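Local coordinates for viral CASP8 and FADD-like apoptosis regulator (Molluscum contagiosum virus subtype 1, PDB 2BBR), which blocks host death-receptor apoptosis by interfering with caspase-8 recruitment and activation at the death-inducing signaling complex, and also suppresses NF-kappa-B activation, at residues 113-116 / 117-120; 132-135 / 136-140. All coordinates share one frame; numbering follows the deposited sequence.

Contact 1 (113-116 / 117-120)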
ATOM      1  N   ARG A 113       7.682  -4.743 -15.909  1.00 12.60           N
ATOM      2  CA  ARG A 113       7.760  -5.976 -16.680  1.00 13.09           C
ATOM      3  C   ARG A 113       9.034  -6.740 -16.313  1.00 13.10           C
ATOM      4  O   ARG A 113       9.007  -7.950 -16.118  1.00 12.94           O
ATOM      5  CB  ARG A 113       7.762  -5.669 -18.179  1.00 16.02           C
ATOM      6  CG  ARG A 113       8.003  -6.884 -19.065  1.00 20.47           C
ATOM      7  CD  ARG A 113       8.413  -6.446 -20.459  1.00 23.36           C
ATOM      8  NE  ARG A 113       9.488  -5.459 -20.393  1.00 28.40           N
ATOM      9  CZ  ARG A 113      10.680  -5.683 -19.849  1.00 29.41           C
ATOM     10  NH1 ARG A 113      10.965  -6.868 -19.324  1.00 30.46           N
ATOM     11  NH2 ARG A 113      11.583  -4.713 -19.809  1.00 27.73           N
ATOM     12  N   ALA A 114      10.151  -6.023 -16.215  1.00 12.71           N
ATOM     13  CA  ALA A 114      11.418  -6.655 -15.866  1.00 12.16           C
ATOM     14  C   ALA A 114      11.323  -7.311 -14.492  1.00 11.92           C
ATOM     15  O   ALA A 114      11.800  -8.423 -14.290  1.00 12.30           O
ATOM     16  CB  ALA A 114      12.545  -5.627 -15.881  1.00 13.54           C
ATOM     17  N   LEU A 115      10.690  -6.619 -13.546  1.00 11.75           N
ATOM     18  CA  LEU A 115      10.546  -7.146 -12.194  1.00 11.72           C
ATOM     19  C   LEU A 115       9.702  -8.413 -12.182  1.00 10.74           C
ATOM     20  O   LEU A 115      10.023  -9.369 -11.478  1.00 11.59           O
ATOM     21  CB  LEU A 115       9.925  -6.088 -11.277  1.00 11.70           C
ATOM     22  CG  LEU A 115      10.813  -4.876 -10.987  1.00 12.29           C
ATOM     23  CD1 LEU A 115      10.013  -3.836 -10.230  1.00 13.30           C
ATOM     24  CD2 LEU A 115      12.039  -5.308 -10.189  1.00 13.21           C
ATOM     25  N   ARG A 116       8.619  -8.421 -12.959  1.00 11.75           N
ATOM     26  CA  ARG A 116       7.765  -9.604 -13.015  1.00 11.50           C
ATOM     27  C   ARG A 116       8.558 -10.785 -13.567  1.00 12.18           C
ATOM     28  O   ARG A 116       8.404 -11.916 -13.111  1.00 13.23           O
ATOM     29  CB  ARG A 116       6.530  -9.353 -13.890  1.00 12.82           C
ATOM     30  CG  ARG A 116       5.541  -8.347 -13.313  1.00 13.48           C
ATOM     31  CD  ARG A 116       4.214  -8.408 -14.065  1.00 15.80           C
ATOM     32  NE  ARG A 116       4.397  -8.193 -15.498  1.00 16.50           N
ATOM     33  CZ  ARG A 116       4.143  -7.052 -16.128  1.00 16.60           C
ATOM     34  NH1 ARG A 116       3.683  -6.005 -15.461  1.00 17.50           N
ATOM     35  NH2 ARG A 116       4.364  -6.955 -17.430  1.00 15.99           N
ATOM     36  N   LEU A 117       9.410 -10.514 -14.551  1.00 12.74           N
ATOM     37  CA  LEU A 117      10.234 -11.559 -15.145  1.00 14.10           C
ATOM     38  C   LEU A 117      11.269 -12.061 -14.136  1.00 13.30           C
ATOM     39  O   LEU A 117      11.525 -13.262 -14.054  1.00 14.51           O
ATOM     40  CB  LEU A 117      10.923 -11.037 -16.411  1.00 16.08           C
ATOM     41  CG  LEU A 117       9.980 -10.623 -17.547  1.00 19.98           C
ATOM     42  CD1 LEU A 117      10.790 -10.175 -18.754  1.00 21.67           C
ATOM     43  CD2 LEU A 117       9.078 -11.791 -17.921  1.00 22.41           C
ATOM     44  N   PHE A 118      11.860 -11.146 -13.366  1.00 13.56           N
ATOM     45  CA  PHE A 118      12.843 -11.542 -12.355  1.00 14.52           C
ATOM     46  C   PHE A 118      12.172 -12.468 -11.350  1.00 14.01           C
ATOM     47  O   PHE A 118      12.742 -13.480 -10.938  1.00 14.34           O
ATOM     48  CB  PHE A 118      13.394 -10.336 -11.580  1.00 15.19           C
ATOM     49  CG  PHE A 118      14.204  -9.376 -12.405  1.00 15.18           C
ATOM     50  CD1 PHE A 118      14.803  -9.766 -13.599  1.00 15.74           C
ATOM     51  CD2 PHE A 118      14.394  -8.071 -11.959  1.00 16.65           C
ATOM     52  CE1 PHE A 118      15.578  -8.868 -14.333  1.00 17.76           C
ATOM     53  CE2 PHE A 118      15.166  -7.168 -12.683  1.00 18.65           C
ATOM     54  CZ  PHE A 118      15.759  -7.567 -13.873  1.00 18.74           C
ATOM     55  N   ALA A 119      10.956 -12.110 -10.945  1.00 13.57           N
ATOM     56  CA  ALA A 119      10.212 -12.904  -9.977  1.00 12.32           C
ATOM     57  C   ALA A 119       9.931 -14.312 -10.487  1.00 12.58           C
ATOM     58  O   ALA A 119      10.117 -15.291  -9.764  1.00 13.45           O
ATOM     59  CB  ALA A 119       8.901 -12.206  -9.626  1.00 13.70           C
ATOM     60  N   CYS A 120       9.476 -14.409 -11.732  1.00 13.73           N
ATOM     61  CA  CYS A 120       9.165 -15.707 -12.316  1.00 13.69           C
ATOM     62  C   CYS A 120      10.412 -16.565 -12.535  1.00 14.53           C
ATOM     63  O   CYS A 120      10.324 -17.791 -12.565  1.00 16.31           O
ATOM     64  CB  CYS A 120       8.384 -15.525 -13.622  1.00 14.54           C
ATOM     65  SG  CYS A 120       6.710 -14.861 -13.360  1.00 16.56           S
TER

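Contact 2 (132-135 / 136-140)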
ATOM      1  N   GLU A 132       1.045  -9.763 -18.065  1.00 15.07           N
ATOM      2  CA  GLU A 132       1.483  -8.465 -18.559  1.00 15.82           C
ATOM      3  C   GLU A 132       0.615  -7.324 -18.039  1.00 15.20           C
ATOM      4  O   GLU A 132       0.945  -6.152 -18.215  1.00 17.32           O
ATOM      5  CB  GLU A 132       1.497  -8.473 -20.090  1.00 17.51           C
ATOM      6  CG  GLU A 132       2.408  -9.551 -20.660  1.00 23.32           C
ATOM      7  CD  GLU A 132       2.498  -9.525 -22.171  1.00 25.74           C
ATOM      8  OE1 GLU A 132       3.033  -8.541 -22.720  1.00 28.25           O
ATOM      9  OE2 GLU A 132       2.033 -10.493 -22.810  1.00 29.73           O
ATOM     10  N   SER A 133      -0.495  -7.661 -17.389  1.00 14.25           N
ATOM     11  CA  SER A 133      -1.372  -6.634 -16.847  1.00 15.65           C
ATOM     12  C   SER A 133      -1.216  -6.476 -15.335  1.00 13.97           C
ATOM     13  O   SER A 133      -1.839  -5.605 -14.733  1.00 14.23           O
ATOM     14  CB  SER A 133      -2.833  -6.948 -17.182  1.00 17.72           C
ATOM     15  OG  SER A 133      -3.236  -8.182 -16.614  1.00 19.95           O
ATOM     16  N   SER A 134      -0.379  -7.309 -14.719  1.00 13.86           N
ATOM     17  CA  SER A 134      -0.179  -7.241 -13.273  1.00 13.00           C
ATOM     18  C   SER A 134       0.495  -5.960 -12.798  1.00 13.53           C
ATOM     19  O   SER A 134       1.557  -5.585 -13.291  1.00 14.15           O
ATOM     20  CB  SER A 134       0.646  -8.437 -12.792  1.00 13.51           C
ATOM     21  OG  SER A 134      -0.036  -9.659 -13.002  1.00 14.30           O
ATOM     22  N   ARG A 135      -0.128  -5.303 -11.823  1.00 12.71           N
ATOM     23  CA  ARG A 135       0.404  -4.071 -11.244  1.00 12.38           C
ATOM     24  C   ARG A 135       1.497  -4.426 -10.233  1.00 11.44           C
ATOM     25  O   ARG A 135       1.616  -5.581  -9.823  1.00 11.25           O
ATOM     26  CB  ARG A 135      -0.702  -3.310 -10.504  1.00 15.46           C
ATOM     27  CG  ARG A 135      -1.943  -2.979 -11.319  1.00 15.42           C
ATOM     28  CD  ARG A 135      -2.907  -2.148 -10.475  1.00 19.52           C
ATOM     29  NE  ARG A 135      -4.051  -1.651 -11.235  1.00 19.02           N
ATOM     30  CZ  ARG A 135      -5.144  -2.359 -11.502  1.00 19.48           C
ATOM     31  NH1 ARG A 135      -5.258  -3.606 -11.071  1.00 20.84           N
ATOM     32  NH2 ARG A 135      -6.128  -1.815 -12.206  1.00 21.31           N
ATOM     33  N   PHE A 136       2.283  -3.436  -9.821  1.00 10.66           N
ATOM     34  CA  PHE A 136       3.328  -3.687  -8.834  1.00 10.61           C
ATOM     35  C   PHE A 136       2.730  -4.244  -7.537  1.00 10.42           C
ATOM     36  O   PHE A 136       3.285  -5.177  -6.951  1.00 10.46           O
ATOM     37  CB  PHE A 136       4.115  -2.412  -8.519  1.00 11.21           C
ATOM     38  CG  PHE A 136       5.243  -2.625  -7.543  1.00  9.56           C
ATOM     39  CD1 PHE A 136       6.385  -3.321  -7.918  1.00 11.91           C
ATOM     40  CD2 PHE A 136       5.153  -2.150  -6.239  1.00 10.46           C
ATOM     41  CE1 PHE A 136       7.419  -3.542  -7.007  1.00 11.50           C
ATOM     42  CE2 PHE A 136       6.178  -2.364  -5.324  1.00 10.28           C
ATOM     43  CZ  PHE A 136       7.313  -3.062  -5.705  1.00 10.88           C
ATOM     44  N   VAL A 137       1.605  -3.694  -7.085  1.00 10.17           N
ATOM     45  CA  VAL A 137       1.013  -4.202  -5.849  1.00  9.89           C
ATOM     46  C   VAL A 137       0.594  -5.653  -6.007  1.00  9.87           C
ATOM     47  O   VAL A 137       0.606  -6.418  -5.044  1.00 10.23           O
ATOM     48  CB  VAL A 137      -0.209  -3.366  -5.379  1.00 11.42           C
ATOM     49  CG1 VAL A 137       0.253  -1.997  -4.914  1.00 14.42           C
ATOM     50  CG2 VAL A 137      -1.237  -3.246  -6.494  1.00 12.59           C
ATOM     51  N   GLU A 138       0.225  -6.043  -7.221  1.00 11.03           N
ATOM     52  CA  GLU A 138      -0.163  -7.424  -7.457  1.00 10.53           C
ATOM     53  C   GLU A 138       1.087  -8.311  -7.447  1.00 10.34           C
ATOM     54  O   GLU A 138       1.039  -9.452  -6.991  1.00 10.50           O
ATOM     55  CB  GLU A 138      -0.960  -7.519  -8.763  1.00 12.54           C
ATOM     56  CG  GLU A 138      -2.366  -6.929  -8.586  1.00 16.50           C
ATOM     57  CD  GLU A 138      -3.078  -6.578  -9.884  1.00 18.11           C
ATOM     58  OE1 GLU A 138      -4.285  -6.260  -9.822  1.00 24.40           O
ATOM     59  OE2 GLU A 138      -2.445  -6.601 -10.955  1.00 17.99           O
ATOM     60  N   LEU A 139       2.210  -7.779  -7.920  1.00  9.91           N
ATOM     61  CA  LEU A 139       3.472  -8.513  -7.891  1.00  9.87           C
ATOM     62  C   LEU A 139       3.864  -8.719  -6.420  1.00  9.10           C
ATOM     63  O   LEU A 139       4.289  -9.809  -6.028  1.00  9.80           O
ATOM     64  CB  LEU A 139       4.570  -7.725  -8.612  1.00 11.57           C
ATOM     65  CG  LEU A 139       6.007  -8.228  -8.444  1.00 11.62           C
ATOM     66  CD1 LEU A 139       6.123  -9.661  -8.941  1.00 13.67           C
ATOM     67  CD2 LEU A 139       6.961  -7.315  -9.205  1.00 13.93           C
ATOM     68  N   VAL A 140       3.717  -7.678  -5.605  1.00  8.74           N
ATOM     69  CA  VAL A 140       4.049  -7.788  -4.188  1.00  8.34           C
ATOM     70  C   VAL A 140       3.198  -8.868  -3.518  1.00  8.91           C
ATOM     71  O   VAL A 140       3.721  -9.713  -2.793  1.00  8.87           O
ATOM     72  CB  VAL A 140       3.860  -6.436  -3.457  1.00  9.17           C
ATOM     73  CG1 VAL A 140       4.085  -6.612  -1.954  1.00  9.91           C
ATOM     74  CG2 VAL A 140       4.827  -5.406  -4.021  1.00  9.76           C
TER
HETATM   75  O   HOH W   1      -2.370  -9.621 -11.697  1.00 19.31           O

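Contact 1 (113-116 / 117-120)
Four successive i-to-i+4 bonds join Arg113, Ala114, Leu115 and Arg116 to Leu117, Phe118, Ala119 and Cys120, a worked example of how consecutive turns of an alpha-helix pair the carbonyls of one with the N-H groups of the next. The distance from Phe118 N to Ala114 O is 2.9 Å, and Cys120 N lies 3.0 Å from Arg116 O; in all four bonds the N-H points fairly straight at its acceptor, at 154 to 160°. Ala114 O has a second neighbour in the Phe118 ring. With CG turned anti to the carbonyl carbon (chi1 -66°), the ring lies back along the helix; Ala114 O sits over one face, toward the rim, with Phe118 CG 3.2 Å from Ala114 O. Leu115 CD2 meets Phe118 CD2 at 4.0 Å. The Arg113 chain, bent at chi3, folds so that NH1 comes within 3.4 Å of Leu117 CD1, the methyl lying at the guanidinium edge, while NH2 bonds back to Ser110 OG of the same helix. Arg116 places its guanidinium so that Arg113 CA sits over one face, and its NH1 makes a weak bond to Ser134 O in the loop before helix 136-145. The backbone is thus paired along the helix, while side chains make the contacts outside it: Leu115 and Ala119 pack against helices 136-145 and 155-163 of this death effector domain.

Contact 2 (132-135 / 136-140)
Glu138 reaches back to Arg135, the N-cap residue, and from the N3 position accepts its backbone N-H, one half of a capping box. The bond from Arg135 N to Glu138 OE2 is 2.8 Å long and almost straight at 170°, although the nitrogen approaches from above the carboxylate plane. The reciprocal half is missing, since an arginine side chain has no acceptor to offer the Glu138 N-H. Separately, OE1 takes part in a salt bridge with Arg135 NH1, 3.1 Å away; the hydrogen bond within it is weak. The carboxylate thus divides its work, OE1 meeting the guanidinium at its edge and OE2 the main chain, with the two flat groups turned 72° against each other. Between these polar ends, Arg135 CG passes 3.7 Å from Glu138 OE2. The glutamate gets there with CG anti to the carbonyl carbon (chi1 -73°) and an extended chain beyond it.

The first turn of the helix also starts at Arg135, whose O accepts Leu139 N at 3.0 Å and Glu138 N more weakly. In the next shell a water lies 2.7 Å from Ser134 OG and donates a weak bond to Glu138 OE2, while Ser134 OG also bonds to Ser131 N. Arg135 NE bonds to His23 ND1, a second partner beside the salt bridge.

Val137 packs on Ser26, Leu27 and Phe30 and, with Arg135 on Ser26 and His23, joins this helix start in the second death effector domain to helix 22-31 of the first. Phe136, whose ring has Val140 CG2 over one face, packs against Leu112 and Leu115 of helix 109-122 and Val103 of helix 95-104, with Leu139 also facing helix 109-122.

Both contacts belong to the second death effector domain, yet they illustrate different positions along a helix. Contact 1, in mid-helix, relies on regular main-chain pairing; contact 2, which begins in the loop and runs into the next helix, uses a glutamate carboxylate to meet a backbone N-H, with a water on the same carboxylate. Each is partly buried: Leu115, Ala119, Phe136, Val137 and Leu139 are buried, yet so is Arg116, and Leu117 is exposed. The contacts meet where Leu115 CB and Ala119 CB each lie 3.8 Å from a Leu139 methyl, CD2 and CD1 respectively. Arg116 adds a weak polar tie between them.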